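Local coordinates for PILI retraction protein PILT (Thermus thermophilus, PDB 5FL3) that probably hydrolyses ATP to power the retraction of pili, at residues A62-E67 and M78-T83. Numbering follows the deposited sequence.
Sequences ALLTPE and MDFAYT
Leu63 and Tyr82 mark the closest approach of the two backbones, their CA atoms 7.1 Å apart, and no hydrogen bond links the segments. Residues 62-67 form the turn from helix 53-63 into helix 66-72, with Thr65 as N-cap of the second helix; residues 78-83 belong to strand 78-84, which pairs with strand 88-97 at the edge of the antiparallel sheet within this chain. The turn between two consecutive helices thus packs on an edge strand, in the N-terminal alpha+beta domain, away from the ADP pocket. Met78, Phe80 and Tyr82 point from the strand toward the turn, where two leucines each set a methyl on an aromatic face. Leu64 CD2 sits over the centre of the Phe80 ring in a CH-pi contact, 3.6 Å from CE1, the two side chains crossing at about a right angle. Chi1 of 66° puts Phe80 CG between the backbone N and the carbonyl carbon, and the ring extends from there under Leu64. Met78 CE approaches the same methyl, 4.2 Å from Leu64 CD2, while Leu63 CB lies 4.2 Å from Phe80 CE2. An alanine here, lacking the ring, would probably open a gap between Leu64 CD2 and the strand and leave Leu63 CB without its neighbour CE2. Leu12 of helix 11-21 also touches Leu63. One face of the Tyr82 ring receives Leu63 CD2, 3.4 Å above its plane, offset toward the rim and 3.5 Å from Tyr82 CZ.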
# COMPACT_ATOMS: atom_id res chain seq x y z
N ALA A 62 17.18 21.56 15.35
CA ALA A 62 17.26 22.24 14.06
C ALA A 62 16.00 22.05 13.22
O ALA A 62 15.76 22.83 12.30
CB ALA A 62 18.46 21.76 13.29
N LEU A 63 15.22 21.03 13.53
CA LEU A 63 14.01 20.73 12.76
C LEU A 63 12.72 21.31 13.34
O LEU A 63 11.74 21.49 12.63
CB LEU A 63 13.86 19.21 12.61
CG LEU A 63 14.97 18.58 11.77
CD1 LEU A 63 14.71 17.11 11.59
CD2 LEU A 63 15.05 19.28 10.42
N LEU A 64 12.73 21.61 14.63
CA LEU A 64 11.53 22.07 15.31
C LEU A 64 11.36 23.58 15.33
O LEU A 64 12.33 24.33 15.37
CB LEU A 64 11.52 21.56 16.75
CG LEU A 64 11.52 20.06 16.93
CD1 LEU A 64 11.71 19.74 18.40
CD2 LEU A 64 10.21 19.47 16.38
N THR A 65 10.11 24.03 15.34
CA THR A 65 9.81 25.43 15.53
C THR A 65 9.95 25.72 17.02
O THR A 65 9.91 24.79 17.84
CB THR A 65 8.40 25.79 15.03
OG1 THR A 65 7.41 25.21 15.90
CG2 THR A 65 8.20 25.28 13.60
N PRO A 66 10.16 27.00 17.39
CA PRO A 66 10.37 27.31 18.81
C PRO A 66 9.22 26.89 19.72
O PRO A 66 9.46 26.49 20.87
CB PRO A 66 10.56 28.83 18.80
CG PRO A 66 11.21 29.09 17.47
CD PRO A 66 10.51 28.15 16.52
N GLU A 67 7.99 26.95 19.22
CA GLU A 67 6.86 26.46 20.00
C GLU A 67 7.02 24.94 20.21
O GLU A 67 6.96 24.45 21.34
CB GLU A 67 5.52 26.81 19.34
CG GLU A 67 5.43 26.67 17.81
CD GLU A 67 5.80 27.95 17.04
OE1 GLU A 67 6.91 28.48 17.24
OE2 GLU A 67 4.97 28.43 16.22
N MET A 78 7.04 12.80 19.70
CA MET A 78 6.47 13.91 18.94
C MET A 78 6.40 13.56 17.48
O MET A 78 7.39 13.16 16.89
CB MET A 78 7.28 15.17 19.11
CG MET A 78 6.90 15.99 20.31
SD MET A 78 7.59 17.64 20.09
CE MET A 78 6.83 18.08 18.53
N ASP A 79 5.22 13.73 16.90
CA ASP A 79 5.02 13.48 15.49
C ASP A 79 4.84 14.83 14.80
O ASP A 79 3.99 15.59 15.21
CB ASP A 79 3.80 12.57 15.27
CG ASP A 79 3.62 12.16 13.83
OD1 ASP A 79 3.69 13.04 12.92
OD2 ASP A 79 3.40 10.94 13.61
N PHE A 80 5.64 15.13 13.78
CA PHE A 80 5.53 16.44 13.13
C PHE A 80 5.95 16.48 11.65
O PHE A 80 6.77 15.68 11.18
CB PHE A 80 6.34 17.49 13.93
CG PHE A 80 7.83 17.26 13.91
CD1 PHE A 80 8.44 16.42 14.84
CD2 PHE A 80 8.62 17.86 12.94
CE1 PHE A 80 9.80 16.20 14.82
CE2 PHE A 80 9.99 17.64 12.91
CZ PHE A 80 10.57 16.80 13.86
N ALA A 81 5.38 17.42 10.91
CA ALA A 81 5.74 17.63 9.51
C ALA A 81 6.95 18.55 9.36
O ALA A 81 7.16 19.46 10.15
CB ALA A 81 4.56 18.20 8.73
N TYR A 82 7.74 18.31 8.33
CA TYR A 82 8.87 19.17 8.06
C TYR A 82 9.16 19.18 6.57
O TYR A 82 9.16 18.13 5.92
CB TYR A 82 10.09 18.73 8.85
CG TYR A 82 11.36 19.41 8.40
CD1 TYR A 82 11.67 20.70 8.82
CD2 TYR A 82 12.25 18.76 7.55
CE1 TYR A 82 12.82 21.32 8.39
CE2 TYR A 82 13.40 19.37 7.13
CZ TYR A 82 13.68 20.65 7.55
OH TYR A 82 14.84 21.26 7.12
N THR A 83 9.40 20.36 6.01
CA THR A 83 9.62 20.45 4.58
C THR A 83 10.94 21.10 4.20
O THR A 83 11.32 22.13 4.74
CB THR A 83 8.51 21.24 3.93
OG1 THR A 83 7.27 20.83 4.51
CG2 THR A 83 8.49 20.99 2.43